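Local coordinates for protein HTH-type transcriptional regulator ascG (Escherichia coli, PDB 3BRQ) that binds specific DNA sequences as a LacI-family transcription factor and represses the cryptic asc operon, at residues F87-V90 with D91-D94; N179-T183 with P184-A188; I259-I262 with I263-I267. All coordinates share one frame; numbering follows the deposited sequence.

Interaction 1. Residues F87-V90 with D91-D94; sequences FLSV and DEID
Ser89 and Glu92 meet in a helix N-cap, where the loop after strand 80-84, the middle strand of the parallel sheet, turns into helix 90-98. Ser89 stands just ahead of the helix and its OG accepts from Glu92 N at 3.0 Å, which ties down an amide of the first turn. OG sits between its own backbone N and carbonyl carbon (chi1 68°), and that rotation brings it over the start of the helix. The bond is returned in the other direction: Ser89 N donates to Glu92 OE1 at 2.9 Å in an almost perfectly straight bond (178°), using the oxygen's anti lone pair. Together the two reciprocal bonds make a capping box. Glu92 OE1 is also reached by a water that donates to it and to Phe87 O, while OE2 forms a salt bridge with Arg67 of helix 63-75, so the carboxylate is held at both oxygens and its rotation should be limited. Behind the cap the helix proper starts with Ile93 N to Ser89 O (3.0 Å) and Asp94 N to Val90 O (2.8 Å). On the inner side Leu88 CB rests against Ile93 CG1 at 3.8 Å, and Leu88 CD2 lies equally close to Glu92 CB, Leu88 and Glu92 crossing at about a right angle. Asp94 runs alongside Val90, and its carboxylate oxygens take the backbone N-H groups of Lys113 and Asn114.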
loop_
_atom_site.group_PDB
_atom_site.type_symbol
_atom_site.label_atom_id
_atom_site.label_comp_id
_atom_site.label_asym_id
_atom_site.label_seq_id
_atom_site.Cartn_x
_atom_site.Cartn_y
_atom_site.Cartn_z
ATOM N N PHE B 87 -8.539 -1.609 -17.476
ATOM C CA PHE B 87 -9.722 -1.719 -18.364
ATOM C C PHE B 87 -9.473 -1.853 -19.879
ATOM O O PHE B 87 -10.266 -2.521 -20.574
ATOM C CB PHE B 87 -10.744 -0.601 -18.064
ATOM C CG PHE B 87 -11.248 -0.621 -16.642
ATOM C CD1 PHE B 87 -12.307 -1.485 -16.270
ATOM C CD2 PHE B 87 -10.624 0.145 -15.664
ATOM C CE1 PHE B 87 -12.757 -1.534 -14.963
ATOM C CE2 PHE B 87 -11.063 0.102 -14.327
ATOM C CZ PHE B 87 -12.100 -0.715 -13.958
ATOM N N LEU B 88 -8.448 -1.195 -20.422
ATOM C CA LEU B 88 -8.225 -1.247 -21.874
ATOM C C LEU B 88 -8.038 -2.684 -22.342
ATOM O O LEU B 88 -7.360 -3.435 -21.676
ATOM C CB LEU B 88 -7.037 -0.408 -22.303
ATOM C CG LEU B 88 -7.214 1.124 -22.295
ATOM C CD1 LEU B 88 -5.838 1.821 -22.171
ATOM C CD2 LEU B 88 -7.922 1.593 -23.559
ATOM N N SER B 89 -8.662 -3.062 -23.454
ATOM C CA SER B 89 -8.451 -4.398 -24.014
ATOM C C SER B 89 -7.069 -4.417 -24.641
ATOM O O SER B 89 -6.516 -3.383 -25.015
ATOM C CB SER B 89 -9.479 -4.695 -25.080
ATOM O OG SER B 89 -9.234 -3.868 -26.177
ATOM N N VAL B 90 -6.477 -5.595 -24.732
ATOM C CA VAL B 90 -5.237 -5.801 -25.533
ATOM C C VAL B 90 -5.207 -5.069 -26.897
ATOM O O VAL B 90 -4.255 -4.319 -27.212
ATOM C CB VAL B 90 -4.937 -7.336 -25.615
ATOM C CG1 VAL B 90 -4.209 -7.754 -26.887
ATOM C CG2 VAL B 90 -4.150 -7.729 -24.365
ATOM N N ASP B 91 -6.259 -5.275 -27.689
ATOM C CA ASP B 91 -6.382 -4.640 -28.972
ATOM C C ASP B 91 -6.415 -3.137 -28.866
ATOM O O ASP B 91 -5.829 -2.481 -29.694
ATOM C CB ASP B 91 -7.638 -5.118 -29.704
ATOM C CG ASP B 91 -7.546 -6.577 -30.087
ATOM O OD1 ASP B 91 -6.416 -7.050 -30.318
ATOM O OD2 ASP B 91 -8.599 -7.248 -30.171
ATOM N N GLU B 92 -7.138 -2.599 -27.886
ATOM C CA GLU B 92 -7.096 -1.136 -27.672
ATOM C C GLU B 92 -5.676 -0.656 -27.396
ATOM O O GLU B 92 -5.248 0.366 -27.921
ATOM C CB GLU B 92 -8.022 -0.715 -26.546
ATOM C CG GLU B 92 -9.482 -0.751 -26.972
ATOM C CD GLU B 92 -10.465 -0.488 -25.818
ATOM O OE1 GLU B 92 -10.411 -1.160 -24.767
ATOM O OE2 GLU B 92 -11.306 0.413 -25.986
ATOM N N ILE B 93 -4.937 -1.403 -26.582
ATOM C CA ILE B 93 -3.549 -1.069 -26.309
ATOM C C ILE B 93 -2.698 -1.148 -27.598
ATOM O O ILE B 93 -1.943 -0.225 -27.875
ATOM C CB ILE B 93 -2.974 -1.894 -25.128
ATOM C CG1 ILE B 93 -3.837 -1.666 -23.846
ATOM C CG2 ILE B 93 -1.511 -1.457 -24.850
ATOM C CD1 ILE B 93 -3.933 -2.884 -22.831
ATOM N N ASP B 94 -2.879 -2.197 -28.427
ATOM C CA ASP B 94 -2.123 -2.285 -29.669
ATOM C C ASP B 94 -2.426 -1.054 -30.563
ATOM O O ASP B 94 -1.537 -0.492 -31.212
ATOM C CB ASP B 94 -2.436 -3.605 -30.427
ATOM C CG ASP B 94 -1.592 -4.797 -29.940
ATOM O OD1 ASP B 94 -0.363 -4.634 -29.750
ATOM O OD2 ASP B 94 -2.162 -5.915 -29.771
HETATM O O HOH W 1 -12.060 -1.930 -23.035
#

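Interaction 2. Residues N179-T183 with P184-A188; sequences NGKWT and PASGA
Ser186 OG donates to Thr183 O at 2.5 Å, a short bond from a hydroxyl in the first turn of helix 184-197 back to the residue at its N-cap. The same carbonyl oxygen accepts from Gly187 N at 3.1 Å, and both donors lie a little out of the carbonyl plane, so Thr183 O is gripped by a side chain and a backbone amide together. A chi1 of 61° swings the Ser186 hydroxyl back toward the loop, its OG 2.8 Å from Thr183 OG1, and it takes a weak bond from Lys181 N at 3.3 Å. A water bridges Asn179 O and Ser186 O farther along. In this periplasmic-binding-protein-like domain the loop and helix form the strand-to-helix step that follows strand 177-178, with Pro184 as the first residue of the helix. Around the polar centre, Lys181 CG lies 3.8 Å from Ser186 CB, and Ala185 CB approaches Thr183 OG1 at 4.1 Å. Trp182 turns out of the cap: its ring stacks on Tyr31, its NE1 bonds to Ser148 OG, and a sodium ion lies about 3 Å from its side chain. Pro184, Ala185 and Ala188 pack on Tyr243 of the second subunit.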
loop_
_atom_site.group_PDB
_atom_site.type_symbol
_atom_site.label_atom_id
_atom_site.label_comp_id
_atom_site.label_asym_id
_atom_site.label_seq_id
_atom_site.Cartn_x
_atom_site.Cartn_y
_atom_site.Cartn_z
ATOM N N ASN B 179 -16.619 -15.290 -4.367
ATOM C CA ASN B 179 -16.205 -14.050 -5.032
ATOM C C ASN B 179 -15.854 -13.004 -3.960
ATOM O O ASN B 179 -16.604 -12.823 -3.000
ATOM C CB ASN B 179 -17.300 -13.514 -5.939
ATOM C CG ASN B 179 -17.646 -14.469 -7.088
ATOM O OD1 ASN B 179 -18.808 -14.574 -7.464
ATOM N ND2 ASN B 179 -16.638 -15.148 -7.657
ATOM N N GLY B 180 -14.694 -12.391 -4.078
ATOM C CA GLY B 180 -14.160 -11.490 -3.050
ATOM C C GLY B 180 -13.827 -10.163 -3.720
ATOM O O GLY B 180 -14.085 -9.970 -4.933
ATOM N N LYS B 181 -13.268 -9.236 -2.952
ATOM C CA LYS B 181 -13.102 -7.848 -3.425
ATOM C C LYS B 181 -11.744 -7.306 -3.036
ATOM O O LYS B 181 -11.569 -6.096 -3.101
ATOM C CB LYS B 181 -14.133 -6.884 -2.830
ATOM C CG LYS B 181 -15.491 -7.428 -2.498
ATOM C CD LYS B 181 -16.605 -6.398 -2.658
ATOM C CE LYS B 181 -17.424 -6.696 -3.965
ATOM N NZ LYS B 181 -18.778 -6.025 -3.952
ATOM N N TRP B 182 -10.806 -8.204 -2.671
ATOM C CA TRP B 182 -9.411 -7.905 -2.387
ATOM C C TRP B 182 -9.230 -7.337 -0.967
ATOM O O TRP B 182 -8.107 -7.191 -0.522
ATOM C CB TRP B 182 -8.751 -6.901 -3.374
ATOM C CG TRP B 182 -8.789 -7.168 -4.865
ATOM C CD1 TRP B 182 -9.476 -6.437 -5.798
ATOM C CD2 TRP B 182 -8.077 -8.168 -5.598
ATOM N NE1 TRP B 182 -9.237 -6.917 -7.052
ATOM C CE2 TRP B 182 -8.369 -7.973 -6.967
ATOM C CE3 TRP B 182 -7.230 -9.209 -5.238
ATOM C CZ2 TRP B 182 -7.845 -8.782 -7.972
ATOM C CZ3 TRP B 182 -6.694 -9.995 -6.225
ATOM C CH2 TRP B 182 -7.005 -9.797 -7.578
ATOM N N THR B 183 -10.306 -7.031 -0.276
ATOM C CA THR B 183 -10.237 -6.507 1.115
ATOM C C THR B 183 -10.176 -7.667 2.143
ATOM O O THR B 183 -10.708 -8.762 1.863
ATOM C CB THR B 183 -11.497 -5.690 1.430
ATOM O OG1 THR B 183 -12.632 -6.570 1.388
ATOM C CG2 THR B 183 -11.693 -4.508 0.392
ATOM N N PRO B 184 -9.559 -7.434 3.341
ATOM C CA PRO B 184 -9.584 -8.410 4.435
ATOM C C PRO B 184 -11.016 -8.818 4.805
ATOM O O PRO B 184 -11.291 -10.068 4.904
ATOM C CB PRO B 184 -8.911 -7.666 5.618
ATOM C CG PRO B 184 -8.016 -6.631 4.974
ATOM C CD PRO B 184 -8.785 -6.221 3.692
ATOM N N ALA B 185 -11.935 -7.822 4.907
ATOM C CA ALA B 185 -13.345 -8.148 5.209
ATOM C C ALA B 185 -13.936 -9.141 4.203
ATOM O O ALA B 185 -14.725 -10.018 4.568
ATOM C CB ALA B 185 -14.188 -6.934 5.178
ATOM N N SER B 186 -13.606 -8.955 2.941
ATOM C CA SER B 186 -14.199 -9.792 1.914
ATOM C C SER B 186 -13.602 -11.189 2.072
ATOM O O SER B 186 -14.224 -12.191 1.675
ATOM C CB SER B 186 -13.967 -9.222 0.493
ATOM O OG SER B 186 -12.579 -9.159 0.227
ATOM N N GLY B 187 -12.386 -11.270 2.611
ATOM C CA GLY B 187 -11.767 -12.571 2.905
ATOM C C GLY B 187 -12.498 -13.306 4.025
ATOM O O GLY B 187 -12.816 -14.506 3.925
ATOM N N ALA B 188 -12.749 -12.593 5.127
ATOM C CA ALA B 188 -13.403 -13.202 6.282
ATOM C C ALA B 188 -14.835 -13.653 5.875
ATOM O O ALA B 188 -15.315 -14.732 6.267
ATOM C CB ALA B 188 -13.451 -12.181 7.457
HETATM O O HOH W 2 -16.378 -12.286 -0.067
#

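Interaction 3. Residues I259-I262 with I263-I267; sequences IQEI and IGRLI
Ile263 packs back on Ile259, one turn earlier in helix 255-270, the two side chains lying next to each other and pointing the same way with Ile263 CG1 4.0 Å from Ile259 CG2. With CG1 anti to its carbonyl carbon (chi1 -64°), Ile263 also brings that branch over Ile259 O, the oxygen that accepts its own N-H at 2.8 Å. Both isoleucines face helix 36-49, Ile259 on Leu39 and His42, Ile263 on Ala43 and Met46. Gly264 N donates to Gln260 O. Although helix 255-270 comes late in the chain, it packs against strands 80-84 and 104-107 of the parallel sheet, the chain having crossed back from the other lobe as in LacI-family repressors. On the outer side, Arg265 reaches back along the helix to Glu261 in an i to i+4 salt bridge. Arg265 NH2 meets Glu261 OE2 at 2.6 Å on the oxygen's anti lone pair, and NE adds a weak bond to the same oxygen at 2.8 Å. With the carboxylate and guanidinium planes 69° apart, both nitrogens converge on the one oxygen rather than pairing with two. With an alanine in place of Arg265 both nitrogens go, and the Glu261 carboxylate would probably be left without this mate, free to swing about its bent chain. Leu266 turns inward again: its CG lies 3.4 Å from Ile262 O, which accepts Leu266 N at 3.0 Å, and both side chains press on Met82 and Met105.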
loop_
_atom_site.group_PDB
_atom_site.type_symbol
_atom_site.label_atom_id
_atom_site.label_comp_id
_atom_site.label_asym_id
_atom_site.label_seq_id
_atom_site.Cartn_x
_atom_site.Cartn_y
_atom_site.Cartn_z
ATOM N N ILE B 259 9.691 -3.904 -13.067
ATOM C CA ILE B 259 9.671 -2.437 -13.189
ATOM C C ILE B 259 10.960 -1.933 -13.812
ATOM O O ILE B 259 10.951 -1.018 -14.649
ATOM C CB ILE B 259 9.390 -1.752 -11.826
ATOM C CG1 ILE B 259 7.951 -2.029 -11.431
ATOM C CG2 ILE B 259 9.429 -0.233 -11.938
ATOM C CD1 ILE B 259 6.952 -1.780 -12.634
ATOM N N GLN B 260 12.057 -2.563 -13.412
ATOM C CA GLN B 260 13.372 -2.235 -13.919
ATOM C C GLN B 260 13.463 -2.623 -15.383
ATOM O O GLN B 260 14.076 -1.897 -16.177
ATOM C CB GLN B 260 14.438 -2.948 -13.118
ATOM C CG GLN B 260 14.615 -2.404 -11.697
ATOM C CD GLN B 260 15.604 -3.236 -10.892
ATOM O OE1 GLN B 260 16.066 -4.277 -11.355
ATOM N NE2 GLN B 260 15.933 -2.777 -9.668
ATOM N N GLU B 261 12.838 -3.730 -15.752
ATOM C CA GLU B 261 12.730 -4.084 -17.174
ATOM C C GLU B 261 11.973 -3.067 -18.015
ATOM O O GLU B 261 12.512 -2.526 -18.960
ATOM C CB GLU B 261 12.058 -5.432 -17.366
ATOM C CG GLU B 261 12.122 -5.890 -18.792
ATOM C CD GLU B 261 13.501 -6.439 -19.153
ATOM O OE1 GLU B 261 14.481 -6.306 -18.360
ATOM O OE2 GLU B 261 13.590 -7.038 -20.229
ATOM N N ILE B 262 10.689 -2.853 -17.726
ATOM C CA ILE B 262 9.904 -1.881 -18.505
ATOM C C ILE B 262 10.456 -0.452 -18.441
ATOM O O ILE B 262 10.522 0.235 -19.444
ATOM C CB ILE B 262 8.386 -1.925 -18.085
ATOM C CG1 ILE B 262 7.503 -1.363 -19.231
ATOM C CG2 ILE B 262 8.179 -1.235 -16.725
ATOM C CD1 ILE B 262 6.025 -1.640 -18.985
ATOM N N ILE B 263 10.876 0.030 -17.273
ATOM C CA ILE B 263 11.395 1.396 -17.259
ATOM C C ILE B 263 12.747 1.443 -17.951
ATOM O O ILE B 263 13.042 2.373 -18.704
ATOM C CB ILE B 263 11.502 1.966 -15.825
ATOM C CG1 ILE B 263 10.119 2.104 -15.143
ATOM C CG2 ILE B 263 12.279 3.284 -15.821
ATOM C CD1 ILE B 263 9.026 2.854 -15.898
ATOM N N GLY B 264 13.582 0.429 -17.703
ATOM C CA GLY B 264 14.913 0.376 -18.332
ATOM C C GLY B 264 14.799 0.341 -19.857
ATOM O O GLY B 264 15.507 1.089 -20.560
ATOM N N ARG B 265 13.897 -0.501 -20.362
ATOM C CA ARG B 265 13.619 -0.519 -21.794
ATOM C C ARG B 265 13.097 0.791 -22.361
ATOM O O ARG B 265 13.509 1.185 -23.447
ATOM C CB ARG B 265 12.687 -1.669 -22.162
ATOM C CG ARG B 265 13.370 -3.031 -22.011
ATOM C CD ARG B 265 12.650 -4.062 -22.853
ATOM N NE ARG B 265 12.850 -5.453 -22.413
ATOM C CZ ARG B 265 12.100 -6.488 -22.835
ATOM N NH1 ARG B 265 11.091 -6.288 -23.697
ATOM N NH2 ARG B 265 12.336 -7.728 -22.387
ATOM N N LEU B 266 12.189 1.477 -21.655
ATOM C CA LEU B 266 11.671 2.767 -22.161
ATOM C C LEU B 266 12.784 3.778 -22.275
ATOM O O LEU B 266 12.864 4.480 -23.276
ATOM C CB LEU B 266 10.522 3.317 -21.287
ATOM C CG LEU B 266 9.157 2.636 -21.419
ATOM C CD1 LEU B 266 8.172 3.090 -20.271
ATOM C CD2 LEU B 266 8.549 2.872 -22.808
ATOM N N ILE B 267 13.660 3.845 -21.259
ATOM C CA ILE B 267 14.810 4.736 -21.304
ATOM C C ILE B 267 15.805 4.297 -22.386
ATOM O O ILE B 267 16.344 5.133 -23.101
ATOM C CB ILE B 267 15.524 4.813 -19.928
ATOM C CG1 ILE B 267 14.611 5.501 -18.907
ATOM C CG2 ILE B 267 16.881 5.548 -20.044
ATOM C CD1 ILE B 267 15.110 5.356 -17.436
#

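In the fold
The three contacts follow one another along the chain without overlapping. Interactions 1 and 3 belong to the same lobe, their centres 20 Å apart and nearest atoms about 10 Å: helix 90-98 follows strand 80-84 after a short loop, and helix 255-270 packs on that strand and on 104-107. Interaction 2 caps helix 184-197 beside the mixed sheet of the other lobe, with its centre 28 Å from interaction 1 and 33 Å from interaction 3. Sequence order thus differs from spatial order, since 259-267 lies nearer to 87-94 than to 179-188. Such a chain crossing between two lobes is the layout of periplasmic-binding-protein-like domains, and the Trp182 loop reaches toward the first lobe across the gap.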